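Local coordinates for penicillin-binding protein 1A (PDB 5CXW) that builds cross-linked peptidoglycan for the mycobacterial cell wall, this chain being its penicillin-sensitive transpeptidase part, which joins the peptide subunits, at residues Arg61-Val65 with Ala76-Gly80; Ala89-Thr95 with Gly205-Val211; Ala106-Ile112 with Leu158-Asn163. The contacts are given in a common frame with arbitrary orientation. Where two conformers were deposited one is given. Numbering follows the deposited sequence.

Overall arrangement
All three contacts lie in the transpeptidase region. Interactions 1 and 2 adjoin, their centres 13 Å apart: Tyr77 OH reaches Gln90 NE2 at 3.0 Å, a probable hydrogen bond, and Val65 CG2 packs on Val211 CG1 at 3.7 Å. Interaction 3 is nested in the chain loop that interaction 2 closes, 23 Å from it and 33 Å from interaction 1, centre to centre. Residues 89-95 run straight into Ser97, by similarity the nucleophile that forms the acyl-ester intermediate; Gly205 in interaction 2 lies about 7 Å from the side chain of Ser97. Helix 100-109 then carries the chain to interaction 3, where the Leu158 side chain is about 14 Å from the bound penicillin V.

Interaction 1. Residues Arg61-Val65 with Ala76-Gly80; sequences RAAVV and AYYGG
Strand 61-65 and strand 76-78 run antiparallel, their axes 4.7 Å apart at closest approach and 164° between N-to-C directions, and Val64 pairs with Tyr78, Val65 with Tyr77. Start at Ala76: its O faces Val65 CA at 3.4 Å in a CA-H...O contact, while its backbone bonds to Ser66 just beyond. Tyr77 forms a non-hydrogen-bonded pair with Val65, CA-CA 4.6 Å. With chi1 near 180° (t) on both residues, Val65 CG2 lies obliquely against Tyr77 CD1 at 3.8 Å; farther out, the Tyr77 hydroxyl bonds to Asp87. These strands form the edge hairpin of the five-stranded antiparallel sheet of the transpeptidase fold: helix 211-222 packs on the face carrying Val65, helix 39-53 on the one carrying Val64 and Tyr78. Tyr78 makes the hydrogen-bonded pair with Val64, CA-CA 5.0 Å; Val64 N donates to Tyr78 O at 2.9 Å, and Tyr78 N to Val64 O at 2.8 Å. The t rotamer of Tyr78 lays the ring back along residues 62-64, edge on, with Tyr78 CE2 3.4 Å from Ala62 O. A water then joins Tyr78 OH (2.9 Å) to Ala62 N (3.2 Å), and that hydroxyl also bonds to Asp81. At Gly79 (phi/psi -110/1) the strand gives way to a turn, its CA still 4.8 Å from Ala63 CA, and Gly80, at 147/167, takes backbone angles that would jam a CB against the preceding carbonyl.

Interaction 2. Residues Ala89-Thr95 with Gly205-Val211; sequences AQAGLQT and GQYQTRV. With PEG (di(hydroxyethyl)ether), chain D.
Two mostly irregular segments run antiparallel through a short pairing of Leu93 with Thr209, CA-CA 5.1 Å. Leu93 N gives to Thr209 O and Thr209 N to Leu93 O, each at 2.9 Å. Thr95, two residues before Ser97 (by similarity the acyl-ester residue), has its N satisfied by Gly205 O at 2.9 Å; Gly205 has phi/psi 64/35, and a CB there would clash with Thr95 OG1. One water bridges Thr95 OG1 (2.8 Å), Tyr207 O (2.7 Å) and Thr209 OG1 (2.8 Å); another links Ala91 O (2.7 Å) to Val211 N (2.9 Å). Gln94 NE2 donates to Gln206 O at 2.9 Å and to a water (2.9 Å) shared with Gln206 OE1 (3.0 Å); Gln94 OE1 takes Lys304 NZ. Arg210, the N-cap of helix 211-222, reaches Gln90 OE1 through NH1 at 3.0 Å and salt-bridges Asp213. Gln208 NE2 binds O4 of a PEG, probably from crystallisation, at 3.0 Å. Backbone bonds, glutamine side chains and waters thus hold together chain segments 110 residues apart.

Interaction 3. Residues Ala106-Ile112 with Leu158-Asn163; sequences AALEQGI and LMLKLN
Here the C-terminal ends of helix 100-109 and helix 152-161 come together, with Ala107 CA and Leu162 CA 6.4 Å apart. Backbone bonds close the first of these ends. Gly111, at phi/psi 80/31, closes a Schellman motif: Ile112 N bonds to Ala107 O at 3.0 Å and Gly111 N to Leu108 O at 3.1 Å, and the Ile112 CA-CB bond points toward the other segment. On the partner, Leu162 leaves helical angles (-63/141), and Asn163 continues extended (-61/121). The apolar contacts centre on Leu162. In its m,t rotamer CD1 rests 3.7 Å from Ala106 CB, while CD2 lies 3.5 Å from Ala107 CA. Leu158, rotamer t,p, places CD1 3.9 Å from Ala107 CB and 4.1 Å from Ile112 CG2. Ile112 CD1 also lies along the aliphatic part of Lys161, 3.9 Å from its CG. Helix 165-176 packs against the same patch, meeting Ala106 and Leu162. The polar contacts come from one side chain: Gln110, rotamer m,t, accepts from Asn163 N at OE1 (2.8 Å) and donates through NE2 to Asn163 O (3.0 Å). A single carboxamide therefore answers both backbone groups of one extended residue, so the pairing is two-point and directional; it fixes the chain leaving helix 152-161 at the outer margin of an otherwise apolar contact, made by leucine, isoleucine and alanine with the aliphatic part of Lys161.

Interaction 1. Residues Arg61-Val65 with Ala76-Gly80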
loop_
_atom_site.group_PDB
_atom_site.type_symbol
_atom_site.label_atom_id
_atom_site.label_comp_id
_atom_site.label_asym_id
_atom_site.label_seq_id
_atom_site.Cartn_x
_atom_site.Cartn_y
_atom_site.Cartn_z
ATOM N N ARG A 61 11.539 12.403 -4.048
ATOM C CA ARG A 61 11.449 11.788 -2.724
ATOM C C ARG A 61 10.889 10.389 -2.860
ATOM O O ARG A 61 10.195 10.059 -3.846
ATOM C CB ARG A 61 10.559 12.619 -1.815
ATOM C CG ARG A 61 11.091 14.045 -1.545
ATOM C CD ARG A 61 12.231 13.985 -0.557
ATOM N NE ARG A 61 12.710 15.336 -0.247
ATOM C CZ ARG A 61 13.537 16.046 -0.990
ATOM N NH1 ARG A 61 14.022 15.580 -2.169
ATOM N NH2 ARG A 61 13.878 17.266 -0.575
ATOM N N ALA A 62 11.184 9.556 -1.866
ATOM C CA ALA A 62 10.573 8.214 -1.777
ATOM C C ALA A 62 10.158 7.898 -0.354
ATOM O O ALA A 62 10.672 8.491 0.605
ATOM C CB ALA A 62 11.536 7.135 -2.294
ATOM N N ALA A 63 9.231 6.975 -0.203
ATOM C CA ALA A 63 8.900 6.413 1.088
ATOM C C ALA A 63 8.645 4.918 0.947
ATOM O O ALA A 63 8.061 4.489 -0.076
ATOM C CB ALA A 63 7.683 7.105 1.660
ATOM N N VAL A 64 9.095 4.140 1.949
ATOM C CA VAL A 64 8.962 2.681 1.952
ATOM C C VAL A 64 8.537 2.228 3.340
ATOM O O VAL A 64 9.130 2.622 4.345
ATOM C CB VAL A 64 10.300 1.992 1.661
ATOM C CG1 VAL A 64 10.133 0.484 1.547
ATOM C CG2 VAL A 64 10.948 2.520 0.386
ATOM N N VAL A 65 7.490 1.434 3.423
ATOM C CA VAL A 65 7.091 0.796 4.680
ATOM C C VAL A 65 6.849 -0.685 4.447
ATOM O O VAL A 65 6.143 -1.051 3.496
ATOM C CB VAL A 65 5.814 1.437 5.246
ATOM C CG1 VAL A 65 5.452 0.772 6.587
ATOM C CG2 VAL A 65 6.032 2.913 5.443
ATOM N N ALA A 76 10.472 -2.424 8.183
ATOM C CA ALA A 76 11.304 -1.462 7.504
ATOM C C ALA A 76 10.485 -0.192 7.339
ATOM O O ALA A 76 9.295 -0.247 7.094
ATOM C CB ALA A 76 11.723 -1.966 6.130
ATOM N N TYR A 77 11.149 0.933 7.453
ATOM C CA TYR A 77 10.476 2.241 7.448
ATOM C C TYR A 77 11.472 3.312 7.017
ATOM O O TYR A 77 12.443 3.635 7.759
ATOM C CB TYR A 77 9.959 2.561 8.866
ATOM C CG TYR A 77 9.073 3.780 8.986
ATOM C CD1 TYR A 77 7.708 3.679 8.787
ATOM C CD2 TYR A 77 9.608 5.045 9.283
ATOM C CE1 TYR A 77 6.873 4.767 8.911
ATOM C CE2 TYR A 77 8.785 6.135 9.412
ATOM C CZ TYR A 77 7.410 5.981 9.228
ATOM O OH TYR A 77 6.627 7.057 9.363
ATOM N N TYR A 78 11.243 3.816 5.797
ATOM C CA TYR A 78 11.991 4.874 5.244
ATOM C C TYR A 78 11.009 5.997 4.938
ATOM O O TYR A 78 10.178 5.869 4.022
ATOM C CB TYR A 78 12.712 4.410 3.963
ATOM C CG TYR A 78 13.517 5.567 3.352
ATOM C CD1 TYR A 78 14.810 5.872 3.771
ATOM C CD2 TYR A 78 12.933 6.406 2.416
ATOM C CE1 TYR A 78 15.512 6.955 3.220
ATOM C CE2 TYR A 78 13.606 7.466 1.876
ATOM C CZ TYR A 78 14.888 7.746 2.277
ATOM O OH TYR A 78 15.520 8.841 1.702
ATOM N N GLY A 79 11.099 7.096 5.662
ATOM C CA GLY A 79 10.277 8.287 5.336
ATOM C C GLY A 79 11.054 9.464 4.782
ATOM O O GLY A 79 10.470 10.508 4.513
ATOM N N GLY A 80 12.361 9.304 4.621
ATOM C CA GLY A 80 13.210 10.413 4.244
ATOM C C GLY A 80 14.580 10.263 4.885
ATOM O O GLY A 80 14.783 9.441 5.780
HETATM O O HOH W 1 13.956 10.248 -0.339
#

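Interaction 2. Residues Ala89-Thr95 with Gly205-Val211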
loop_
_atom_site.group_PDB
_atom_site.type_symbol
_atom_site.label_atom_id
_atom_site.label_comp_id
_atom_site.label_asym_id
_atom_site.label_seq_id
_atom_site.Cartn_x
_atom_site.Cartn_y
_atom_site.Cartn_z
ATOM N N ALA A 89 6.496 8.932 4.699
ATOM C CA ALA A 89 5.719 7.742 4.992
ATOM C C ALA A 89 4.433 8.037 5.768
ATOM O O ALA A 89 3.588 7.144 5.900
ATOM C CB ALA A 89 6.553 6.702 5.772
ATOM N N GLN A 90 4.321 9.249 6.277
ATOM C CA GLN A 90 3.182 9.736 7.010
ATOM C C GLN A 90 2.367 10.777 6.270
ATOM O O GLN A 90 1.271 11.144 6.756
ATOM C CB GLN A 90 3.635 10.337 8.346
ATOM C CG GLN A 90 4.254 9.316 9.292
ATOM C CD GLN A 90 3.255 8.311 9.850
ATOM O OE1 GLN A 90 2.068 8.625 10.048
ATOM N NE2 GLN A 90 3.711 7.094 10.101
ATOM N N ALA A 91 2.848 11.210 5.107
ATOM C CA ALA A 91 2.180 12.249 4.331
ATOM C C ALA A 91 0.894 11.762 3.728
ATOM O O ALA A 91 0.785 10.585 3.329
ATOM C CB ALA A 91 3.121 12.745 3.229
ATOM N N GLY A 92 -0.128 12.609 3.661
ATOM C CA GLY A 92 -1.341 12.193 2.897
ATOM C C GLY A 92 -1.107 12.290 1.399
ATOM O O GLY A 92 -0.786 13.392 0.872
ATOM N N LEU A 93 -1.179 11.164 0.711
ATOM C CA LEU A 93 -0.826 11.059 -0.669
ATOM C C LEU A 93 -1.925 10.403 -1.497
ATOM O O LEU A 93 -2.507 9.430 -1.066
ATOM C CB LEU A 93 0.484 10.284 -0.806
ATOM C CG LEU A 93 1.729 10.909 -0.166
ATOM C CD1 LEU A 93 2.909 9.926 -0.134
ATOM C CD2 LEU A 93 2.118 12.198 -0.909
ATOM N N GLN A 94 -2.115 10.859 -2.739
ATOM C CA GLN A 94 -2.986 10.124 -3.659
ATOM C C GLN A 94 -2.319 8.818 -4.053
ATOM O O GLN A 94 -1.108 8.783 -4.320
ATOM C CB GLN A 94 -3.305 10.929 -4.937
ATOM C CG GLN A 94 -3.990 12.253 -4.609
ATOM C CD GLN A 94 -4.360 12.961 -5.871
ATOM O OE1 GLN A 94 -3.493 13.288 -6.658
ATOM N NE2 GLN A 94 -5.630 13.193 -6.083
ATOM N N THR A 95 -3.097 7.754 -4.073
ATOM C CA THR A 95 -2.602 6.379 -4.330
ATOM C C THR A 95 -2.773 5.868 -5.745
ATOM O O THR A 95 -2.194 4.792 -6.113
ATOM C CB THR A 95 -3.320 5.402 -3.373
ATOM O OG1 THR A 95 -4.727 5.574 -3.527
ATOM C CG2 THR A 95 -2.912 5.701 -1.965
ATOM N N GLY A 205 -7.942 6.187 -6.554
ATOM C CA GLY A 205 -6.997 6.585 -5.566
ATOM C C GLY A 205 -6.818 8.070 -5.415
ATOM O O GLY A 205 -5.696 8.509 -5.163
ATOM N N GLN A 206 -7.888 8.848 -5.584
ATOM C CA GLN A 206 -7.805 10.289 -5.569
ATOM C C GLN A 206 -7.771 10.889 -4.144
ATOM O O GLN A 206 -7.343 12.025 -3.998
ATOM C CB GLN A 206 -8.902 10.922 -6.439
ATOM C CG GLN A 206 -8.931 10.394 -7.889
ATOM C CD GLN A 206 -8.273 11.314 -8.928
ATOM O OE1 GLN A 206 -7.308 12.042 -8.642
ATOM N NE2 GLN A 206 -8.805 11.279 -10.179
ATOM N N TYR A 207 -8.161 10.123 -3.123
ATOM C CA TYR A 207 -8.082 10.553 -1.757
ATOM C C TYR A 207 -6.703 10.367 -1.199
ATOM O O TYR A 207 -5.933 9.579 -1.682
ATOM C CB TYR A 207 -9.158 9.846 -0.874
ATOM C CG TYR A 207 -10.513 10.356 -1.168
ATOM C CD1 TYR A 207 -11.024 11.465 -0.533
ATOM C CD2 TYR A 207 -11.296 9.747 -2.110
ATOM C CE1 TYR A 207 -12.233 11.997 -0.878
ATOM C CE2 TYR A 207 -12.519 10.279 -2.477
ATOM C CZ TYR A 207 -13.009 11.391 -1.818
ATOM O OH TYR A 207 -14.233 11.872 -2.192
ATOM N N GLN A 208 -6.384 11.121 -0.129
ATOM C CA GLN A 208 -5.101 11.003 0.529
ATOM C C GLN A 208 -5.063 9.847 1.464
ATOM O O GLN A 208 -5.972 9.656 2.280
ATOM C CB GLN A 208 -4.796 12.279 1.311
ATOM C CG GLN A 208 -4.528 13.459 0.419
ATOM C CD GLN A 208 -4.060 14.672 1.220
ATOM O OE1 GLN A 208 -3.908 14.633 2.458
ATOM N NE2 GLN A 208 -3.808 15.742 0.516
ATOM N N THR A 209 -3.990 9.056 1.359
ATOM C CA THR A 209 -3.717 7.934 2.207
ATOM C C THR A 209 -2.205 7.934 2.493
ATOM O O THR A 209 -1.410 8.498 1.728
ATOM C CB THR A 209 -4.077 6.657 1.414
ATOM O OG1 THR A 209 -5.470 6.707 1.113
ATOM C CG2 THR A 209 -3.803 5.308 2.146
ATOM N N ARG A 210 -1.786 7.301 3.584
ATOM C CA ARG A 210 -0.327 7.267 3.877
ATOM C C ARG A 210 0.259 5.955 3.353
ATOM O O ARG A 210 -0.419 4.927 3.265
ATOM C CB ARG A 210 -0.094 7.321 5.373
ATOM C CG ARG A 210 -0.719 8.523 6.088
ATOM C CD ARG A 210 -0.570 8.426 7.613
ATOM N NE ARG A 210 -1.456 7.373 8.127
ATOM C CZ ARG A 210 -1.462 6.892 9.370
ATOM N NH1 ARG A 210 -0.676 7.398 10.297
ATOM N NH2 ARG A 210 -2.360 5.954 9.695
ATOM N N VAL A 211 1.566 5.993 3.098
ATOM C CA VAL A 211 2.299 4.814 2.674
ATOM C C VAL A 211 2.150 3.728 3.750
ATOM O O VAL A 211 1.947 2.544 3.423
ATOM C CB VAL A 211 3.780 5.175 2.449
ATOM C CG1 VAL A 211 4.644 3.959 2.165
ATOM C CG2 VAL A 211 3.972 6.156 1.299
HETATM O O2 PEG D . -2.948 16.097 -5.017
HETATM C C3 PEG D . -3.107 16.679 -3.730
HETATM C C4 PEG D . -3.189 15.563 -2.727
HETATM O O4 PEG D . -4.550 15.400 -2.386
HETATM O O HOH W 2 2.676 8.620 3.303
HETATM O O HOH W 3 -6.810 14.935 -8.031
HETATM O O HOH W 4 -6.230 6.882 -1.582
#

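Interaction 3. Residues Ala106-Ile112 with Leu158-Asn163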
loop_
_atom_site.group_PDB
_atom_site.type_symbol
_atom_site.label_atom_id
_atom_site.label_comp_id
_atom_site.label_asym_id
_atom_site.label_seq_id
_atom_site.Cartn_x
_atom_site.Cartn_y
_atom_site.Cartn_z
ATOM N N ALA A 106 -14.357 -5.112 -2.078
ATOM C CA ALA A 106 -15.771 -4.801 -1.909
ATOM C C ALA A 106 -16.670 -5.670 -2.807
ATOM O O ALA A 106 -17.731 -6.138 -2.371
ATOM C CB ALA A 106 -16.048 -3.350 -2.238
ATOM N N ALA A 107 -16.233 -5.841 -4.049
ATOM C CA ALA A 107 -16.969 -6.618 -5.003
ATOM C C ALA A 107 -17.095 -8.066 -4.542
ATOM O O ALA A 107 -18.184 -8.691 -4.546
ATOM C CB ALA A 107 -16.297 -6.554 -6.353
ATOM N N LEU A 108 -15.967 -8.662 -4.197
ATOM C CA LEU A 108 -15.937 -10.049 -3.798
ATOM C C LEU A 108 -16.818 -10.258 -2.564
ATOM O O LEU A 108 -17.499 -11.271 -2.455
ATOM C CB LEU A 108 -14.503 -10.492 -3.520
ATOM C CG LEU A 108 -13.639 -10.633 -4.767
ATOM C CD1 LEU A 108 -12.169 -10.538 -4.395
ATOM C CD2 LEU A 108 -13.862 -11.946 -5.399
ATOM N N GLU A 109 -16.837 -9.281 -1.661
ATOM C CA GLU A 109 -17.657 -9.367 -0.450
ATOM C C GLU A 109 -19.185 -9.395 -0.789
ATOM O O GLU A 109 -20.030 -9.816 0.046
ATOM C CB GLU A 109 -17.281 -8.242 0.475
ATOM C CG GLU A 109 -15.966 -8.504 1.184
ATOM C CD GLU A 109 -15.562 -7.433 2.154
ATOM O OE1 GLU A 109 -16.158 -6.357 2.107
ATOM O OE2 GLU A 109 -14.633 -7.681 2.958
ATOM N N GLN A 110 -19.556 -8.895 -1.963
ATOM C CA GLN A 110 -20.928 -8.855 -2.436
ATOM C C GLN A 110 -21.258 -9.973 -3.373
ATOM O O GLN A 110 -22.297 -9.977 -4.003
ATOM C CB GLN A 110 -21.217 -7.523 -3.084
ATOM C CG GLN A 110 -21.207 -6.403 -2.100
ATOM C CD GLN A 110 -21.611 -5.051 -2.681
ATOM O OE1 GLN A 110 -22.362 -4.921 -3.688
ATOM N NE2 GLN A 110 -21.166 -4.014 -1.979
ATOM N N GLY A 111 -20.329 -10.895 -3.563
ATOM C CA GLY A 111 -20.561 -12.051 -4.404
ATOM C C GLY A 111 -20.402 -11.753 -5.868
ATOM O O GLY A 111 -21.035 -12.377 -6.721
ATOM N N ILE A 112 -19.516 -10.803 -6.177
ATOM C CA ILE A 112 -19.099 -10.483 -7.526
ATOM C C ILE A 112 -17.653 -11.003 -7.619
ATOM O O ILE A 112 -16.723 -10.399 -7.019
ATOM C CB ILE A 112 -19.183 -8.952 -7.871
ATOM C CG1 ILE A 112 -20.614 -8.445 -7.665
ATOM C CG2 ILE A 112 -18.719 -8.669 -9.300
ATOM C CD1 ILE A 112 -20.740 -6.941 -7.621
ATOM N N LEU A 158 -17.094 -1.259 -12.192
ATOM C CA LEU A 158 -17.222 -2.205 -11.116
ATOM C C LEU A 158 -17.702 -1.495 -9.827
ATOM O O LEU A 158 -18.632 -1.989 -9.145
ATOM C CB LEU A 158 -15.928 -2.899 -10.838
ATOM C CG LEU A 158 -15.959 -3.913 -9.710
ATOM C CD1 LEU A 158 -16.947 -5.057 -9.909
ATOM C CD2 LEU A 158 -14.546 -4.449 -9.487
ATOM N N MET A 159 -17.093 -0.364 -9.519
ATOM C CA MET A 159 -17.524 0.424 -8.347
ATOM C C MET A 159 -18.986 0.806 -8.460
ATOM O O MET A 159 -19.718 0.715 -7.463
ATOM C CB MET A 159 -16.651 1.669 -8.196
ATOM C CG MET A 159 -17.228 2.726 -7.244
ATOM S SD MET A 159 -16.201 4.161 -7.226
ATOM C CE MET A 159 -16.611 4.827 -8.868
ATOM N N LEU A 160 -19.443 1.255 -9.628
ATOM C CA LEU A 160 -20.835 1.643 -9.770
ATOM C C LEU A 160 -21.821 0.476 -9.605
ATOM O O LEU A 160 -22.985 0.687 -9.183
ATOM C CB LEU A 160 -21.054 2.395 -11.056
ATOM C CG LEU A 160 -20.334 3.721 -11.146
ATOM C CD1 LEU A 160 -20.495 4.219 -12.575
ATOM C CD2 LEU A 160 -20.748 4.752 -10.135
ATOM N N LYS A 161 -21.372 -0.728 -9.880
ATOM C CA LYS A 161 -22.194 -1.937 -9.725
ATOM C C LYS A 161 -22.365 -2.298 -8.253
ATOM O O LYS A 161 -23.344 -2.969 -7.874
ATOM C CB LYS A 161 -21.473 -3.074 -10.413
ATOM C CG LYS A 161 -22.064 -4.474 -10.288
ATOM C CD LYS A 161 -23.340 -4.627 -11.029
ATOM C CE LYS A 161 -23.641 -6.134 -11.044
ATOM N NZ LYS A 161 -24.976 -6.323 -11.627
ATOM N N LEU A 162 -21.405 -1.932 -7.410
ATOM C CA LEU A 162 -21.522 -2.260 -6.002
ATOM C C LEU A 162 -22.716 -1.616 -5.305
ATOM O O LEU A 162 -23.018 -0.437 -5.534
ATOM C CB LEU A 162 -20.310 -1.745 -5.241
ATOM C CG LEU A 162 -18.898 -2.247 -5.650
ATOM C CD1 LEU A 162 -17.856 -1.513 -4.867
ATOM C CD2 LEU A 162 -18.794 -3.700 -5.468
ATOM N N ASN A 163 -23.352 -2.367 -4.427
ATOM C CA ASN A 163 -24.248 -1.790 -3.444
ATOM C C ASN A 163 -23.427 -0.860 -2.590
ATOM O O ASN A 163 -22.391 -1.269 -2.048
ATOM C CB ASN A 163 -24.858 -2.892 -2.606
ATOM C CG ASN A 163 -25.752 -3.791 -3.414
ATOM O OD1 ASN A 163 -26.449 -3.333 -4.332
ATOM N ND2 ASN A 163 -25.842 -5.042 -3.005
#